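Local coordinates for autoinducer 2-binding protein LsrB (Clostridium saccharobutylicum DSM 13864, PDB 6DSP) that binds the quorum-sensing signal autoinducer-2 as a receptor of the LsrB family, enclosing the cyclic tetrahydroxylated ligand in its pocket, at residues 269-273 against 274-278; 44-47 against 48-52. All blocks are in the same frame, centred on the assembly; numbering follows the deposited sequence.

Interaction 1 (269-273 against 274-278). With PAV ((2R,4S)-2-methyl-2,3,3,4-tetrahydroxytetrahydrofuran), chain C.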
loop_
_atom_site.group_PDB
_atom_site.type_symbol
_atom_site.label_atom_id
_atom_site.label_comp_id
_atom_site.label_asym_id
_atom_site.label_seq_id
_atom_site.Cartn_x
_atom_site.Cartn_y
_atom_site.Cartn_z
ATOM N N GLY A 269 3.268 10.507 2.432
ATOM C CA GLY A 269 2.032 10.126 3.083
ATOM C C GLY A 269 1.949 8.664 3.469
ATOM O O GLY A 269 2.769 7.827 3.066
ATOM N N LEU A 270 0.904 8.368 4.232
ATOM C CA LEU A 270 0.496 6.989 4.502
ATOM C C LEU A 270 -0.886 7.059 5.134
ATOM O O LEU A 270 -1.742 7.828 4.670
ATOM C CB LEU A 270 1.511 6.213 5.361
ATOM C CG LEU A 270 1.389 4.685 5.147
ATOM C CD1 LEU A 270 2.027 4.201 3.844
ATOM C CD2 LEU A 270 1.965 3.941 6.357
ATOM N N TRP A 271 -1.120 6.236 6.147
ATOM C CA TRP A 271 -2.410 5.994 6.787
ATOM C C TRP A 271 -2.059 5.074 7.954
ATOM O O TRP A 271 -0.901 4.659 8.101
ATOM C CB TRP A 271 -3.404 5.322 5.800
ATOM C CG TRP A 271 -2.819 4.114 5.113
ATOM C CD1 TRP A 271 -2.756 2.840 5.621
ATOM C CD2 TRP A 271 -2.145 4.071 3.846
ATOM N NE1 TRP A 271 -2.086 2.007 4.755
ATOM C CE2 TRP A 271 -1.698 2.733 3.650
ATOM C CE3 TRP A 271 -1.907 5.013 2.839
ATOM C CZ2 TRP A 271 -1.020 2.338 2.492
ATOM C CZ3 TRP A 271 -1.227 4.614 1.693
ATOM C CH2 TRP A 271 -0.785 3.283 1.536
ATOM N N ASP A 272 -3.048 4.723 8.773
ATOM C CA ASP A 272 -2.749 3.959 9.988
ATOM C C ASP A 272 -2.681 2.480 9.615
ATOM O O ASP A 272 -3.676 1.755 9.658
ATOM C CB ASP A 272 -3.797 4.244 11.060
ATOM C CG ASP A 272 -3.485 3.590 12.381
ATOM O OD1 ASP A 272 -2.675 2.636 12.448
ATOM O OD2 ASP A 272 -4.104 4.043 13.362
ATOM N N CYS A 273 -1.486 2.022 9.208
ATOM C CA CYS A 273 -1.378 0.643 8.748
ATOM C C CYS A 273 -1.498 -0.366 9.885
ATOM O O CYS A 273 -1.872 -1.512 9.625
ATOM C CB CYS A 273 -0.101 0.418 7.933
ATOM S SG CYS A 273 1.410 0.567 8.896
ATOM N N GLY A 274 -1.199 0.026 11.131
ATOM C CA GLY A 274 -1.435 -0.859 12.260
ATOM C C GLY A 274 -2.903 -1.154 12.462
ATOM O O GLY A 274 -3.291 -2.312 12.628
ATOM N N ILE A 275 -3.744 -0.117 12.448
ATOM C CA ILE A 275 -5.178 -0.350 12.562
ATOM C C ILE A 275 -5.692 -1.067 11.325
ATOM O O ILE A 275 -6.586 -1.909 11.416
ATOM C CB ILE A 275 -5.945 0.947 12.887
ATOM C CG1 ILE A 275 -7.196 0.623 13.724
ATOM C CG2 ILE A 275 -6.394 1.662 11.650
ATOM C CD1 ILE A 275 -7.813 1.822 14.362
ATOM N N GLN A 276 -5.099 -0.799 10.163
ATOM C CA GLN A 276 -5.518 -1.490 8.947
ATOM C C GLN A 276 -5.263 -2.991 9.049
ATOM O O GLN A 276 -6.137 -3.798 8.725
ATOM C CB GLN A 276 -4.785 -0.910 7.740
ATOM C CG GLN A 276 -5.280 -1.538 6.433
ATOM C CD GLN A 276 -4.462 -1.118 5.228
ATOM O OE1 GLN A 276 -3.407 -0.508 5.367
ATOM N NE2 GLN A 276 -4.979 -1.400 4.041
ATOM N N GLY A 277 -4.051 -3.380 9.469
ATOM C CA GLY A 277 -3.772 -4.806 9.623
ATOM C C GLY A 277 -4.690 -5.434 10.652
ATOM O O GLY A 277 -5.209 -6.533 10.453
ATOM N N ALA A 278 -4.920 -4.730 11.759
ATOM C CA ALA A 278 -5.834 -5.236 12.778
ATOM C C ALA A 278 -7.233 -5.413 12.212
ATOM O O ALA A 278 -7.883 -6.430 12.471
ATOM C CB ALA A 278 -5.860 -4.293 13.975
HETATM O O2 PAV C . 2.668 1.914 -0.866
HETATM C C2 PAV C . 2.674 0.793 0.042
HETATM C C1 PAV C . 2.807 1.224 1.519
HETATM O O5 PAV C . 4.021 0.114 -0.234
HETATM C C5 PAV C . 3.890 -1.190 0.136
HETATM C C4 PAV C . 2.402 -1.446 0.435
HETATM O O4 PAV C . 1.977 -2.670 -0.157
HETATM C C3 PAV C . 1.749 -0.192 -0.155
HETATM O O3 PAV C . 0.562 0.110 0.527
HETATM O O13 PAV C . 1.519 -0.367 -1.535
#
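G277 N reaches back to C273 O over 2.9 Å, nearly straight at 166°, and this bond together with the one from Q276 N to D272 O (3.0 Å) forms the opening turn of the helix. D272, the residue just before that helix and the centre of an inverse gamma turn, is its N-cap. With CG swung opposite the backbone N (chi1 -175°), its carboxylate folds over the start of the helix, and OD1 accepts from I275 N at 3.0 Å. The N-H points almost straight at OD1 but arrives from above the carboxylate plane. I275 CG2 packs against D272 CG at 3.6 Å, the two side chains crossing at about a right angle. The N-terminal end of the helix would be expected to stabilise a negative charge on D272.

Q276 extends its chain back toward the indole of W271. Its OE1 lies 2.9 Å from W271 NE1, but the N-H is turned well off line, so the bond is weak, and the amide and ring planes stand 77° apart. The amide is fixed mainly from its other end, where NE2 donates to Q124 OE1 and V122 O; Q124 also belongs to the ligand pocket.

W271 in turn meets the ligand. PAV O3 sits at the edge of the indole, in its plane, 3.4 Å from W271 CZ2. L270 CG lies over one face of the ring, and F250 meets the indole edge-to-face. L270 CD1 approaches the methyl carbon C1 of PAV at 3.9 Å. A capped helix thus follows directly on a pocket-lining segment where the chain passes from one lobe to the other, as in the two-lobed fold of periplasmic sugar-binding proteins, whose ligand lies in the cleft between the lobes.

Interaction 2 (44-47 against 48-52)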
loop_
_atom_site.group_PDB
_atom_site.type_symbol
_atom_site.label_atom_id
_atom_site.label_comp_id
_atom_site.label_asym_id
_atom_site.label_seq_id
_atom_site.Cartn_x
_atom_site.Cartn_y
_atom_site.Cartn_z
ATOM N N GLN A 44 -1.082 -7.549 16.097
ATOM C CA GLN A 44 -0.809 -8.274 17.334
ATOM C C GLN A 44 -1.448 -7.576 18.529
ATOM O O GLN A 44 -2.068 -8.225 19.384
ATOM C CB GLN A 44 0.701 -8.423 17.556
ATOM C CG GLN A 44 1.428 -9.262 16.532
ATOM C CD GLN A 44 0.825 -10.658 16.377
ATOM O OE1 GLN A 44 0.471 -11.312 17.373
ATOM N NE2 GLN A 44 0.761 -11.144 15.153
ATOM N N LYS A 45 -1.281 -6.245 18.631
ATOM C CA LYS A 45 -1.829 -5.515 19.767
ATOM C C LYS A 45 -3.342 -5.682 19.861
ATOM O O LYS A 45 -3.882 -5.985 20.934
ATOM C CB LYS A 45 -1.451 -4.043 19.665
ATOM C CG LYS A 45 -2.039 -3.208 20.794
ATOM C CD LYS A 45 -1.745 -1.730 20.583
ATOM C CE LYS A 45 -2.977 -0.997 20.069
ATOM N NZ LYS A 45 -4.117 -1.124 21.030
ATOM N N TYR A 46 -4.047 -5.499 18.750
ATOM C CA TYR A 46 -5.500 -5.556 18.809
ATOM C C TYR A 46 -6.002 -6.982 18.987
ATOM O O TYR A 46 -6.952 -7.218 19.743
ATOM C CB TYR A 46 -6.112 -4.910 17.561
ATOM C CG TYR A 46 -6.133 -3.407 17.576
ATOM C CD1 TYR A 46 -7.218 -2.723 18.111
ATOM C CD2 TYR A 46 -5.072 -2.670 17.071
ATOM C CE1 TYR A 46 -7.245 -1.325 18.138
ATOM C CE2 TYR A 46 -5.084 -1.294 17.093
ATOM C CZ TYR A 46 -6.173 -0.617 17.617
ATOM O OH TYR A 46 -6.160 0.760 17.619
ATOM N N SER A 47 -5.396 -7.954 18.306
ATOM C CA SER A 47 -5.895 -9.319 18.454
ATOM C C SER A 47 -5.714 -9.823 19.873
ATOM O O SER A 47 -6.521 -10.625 20.343
ATOM C CB SER A 47 -5.223 -10.261 17.452
ATOM O OG SER A 47 -3.821 -10.326 17.649
ATOM N N GLU A 48 -4.677 -9.367 20.583
ATOM C CA GLU A 48 -4.544 -9.748 21.985
ATOM C C GLU A 48 -5.747 -9.279 22.790
ATOM O O GLU A 48 -6.236 -9.995 23.676
ATOM C CB GLU A 48 -3.271 -9.126 22.554
ATOM C CG GLU A 48 -1.984 -9.717 22.025
ATOM C CD GLU A 48 -1.555 -10.941 22.798
ATOM O OE1 GLU A 48 -0.725 -11.718 22.271
ATOM O OE2 GLU A 48 -2.059 -11.131 23.929
ATOM N N GLN A 49 -6.226 -8.064 22.511
ATOM C CA GLN A 49 -7.409 -7.554 23.189
ATOM C C GLN A 49 -8.676 -8.265 22.740
ATOM O O GLN A 49 -9.584 -8.469 23.549
ATOM C CB GLN A 49 -7.540 -6.052 22.953
ATOM C CG GLN A 49 -6.449 -5.254 23.627
ATOM C CD GLN A 49 -6.325 -5.589 25.108
ATOM O OE1 GLN A 49 -7.288 -5.460 25.872
ATOM N NE2 GLN A 49 -5.142 -6.044 25.517
ATOM N N TRP A 50 -8.758 -8.647 21.470
ATOM C CA TRP A 50 -9.956 -9.282 20.943
ATOM C C TRP A 50 -10.046 -10.758 21.290
ATOM O O TRP A 50 -11.133 -11.328 21.191
ATOM C CB TRP A 50 -9.990 -9.128 19.429
ATOM C CG TRP A 50 -10.230 -7.715 18.956
ATOM C CD1 TRP A 50 -11.022 -6.773 19.541
ATOM C CD2 TRP A 50 -9.688 -7.108 17.764
ATOM N NE1 TRP A 50 -10.990 -5.607 18.792
ATOM C CE2 TRP A 50 -10.194 -5.797 17.693
ATOM C CE3 TRP A 50 -8.826 -7.554 16.758
ATOM C CZ2 TRP A 50 -9.855 -4.911 16.655
ATOM C CZ3 TRP A 50 -8.505 -6.685 15.707
ATOM C CH2 TRP A 50 -9.020 -5.374 15.670
ATOM N N GLY A 51 -8.942 -11.389 21.682
ATOM C CA GLY A 51 -8.984 -12.779 22.093
ATOM C C GLY A 51 -8.812 -13.813 21.004
ATOM O O GLY A 51 -9.367 -14.912 21.118
ATOM N N PHE A 52 -8.054 -13.514 19.950
ATOM C CA PHE A 52 -7.721 -14.528 18.961
ATOM C C PHE A 52 -6.266 -14.345 18.562
ATOM O O PHE A 52 -5.643 -13.332 18.869
ATOM C CB PHE A 52 -8.681 -14.497 17.758
ATOM C CG PHE A 52 -8.591 -13.251 16.920
ATOM C CD1 PHE A 52 -9.420 -12.160 17.170
ATOM C CD2 PHE A 52 -7.696 -13.178 15.851
ATOM C CE1 PHE A 52 -9.348 -11.003 16.382
ATOM C CE2 PHE A 52 -7.625 -12.038 15.041
ATOM C CZ PHE A 52 -8.457 -10.939 15.303
#
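Y46 and W50, one helical turn apart, meet through a CH-pi contact: Y46 CB stands over the six-membered ring of W50, 3.6 Å from its centroid and 18° off the normal. The phenol ring itself is only obliquely disposed to the indole, with planes at 36°. Y46 O also lies over a face of the indole, while accepting W50 N at 2.9 Å. A second CH-pi contact places S47 CB over the F52 ring, 4.0 Å from its centroid; F52 CG takes the position between backbone N and carbonyl carbon (chi1 66°), which folds the ring back beneath the serine.

These contacts close helix 34-50 of a beta-alpha-beta unit, just before strand 53-56, in the lobe built on the eight-stranded mixed sheet. G51, with positive phi, is the first residue to leave the helix.

Backbone hydrogen bonds mark the same ending. S47 O is gripped twice, by G51 N at 2.9 Å and by F52 N at 3.3 Å, the two donors arriving from opposite faces of its carbonyl plane. Among side-chain polar groups, S47 OG bonds to A43 O and W50 NE1 to P302 O.

Interaction 2 comes first along the chain, at the end of helix 34-50, and interaction 1 follows much later, at the start of helix 273-288; their centres are about 16 Å apart. The two helices pack side by side: A278 CB rests on Y46 CD2 at 3.6 Å, and A278 O approaches W50 CZ3 at 3.3 Å. The centre of interaction 1 lies about 9 Å from the centre of the chain, beside the ligand, and that of interaction 2 about 23 Å from it. F35, near the start of helix 34-50, belongs to the ligand pocket, and W271 of the pocket lies just before helix 273-288, so both helices start at the pocket and run into the same lobe.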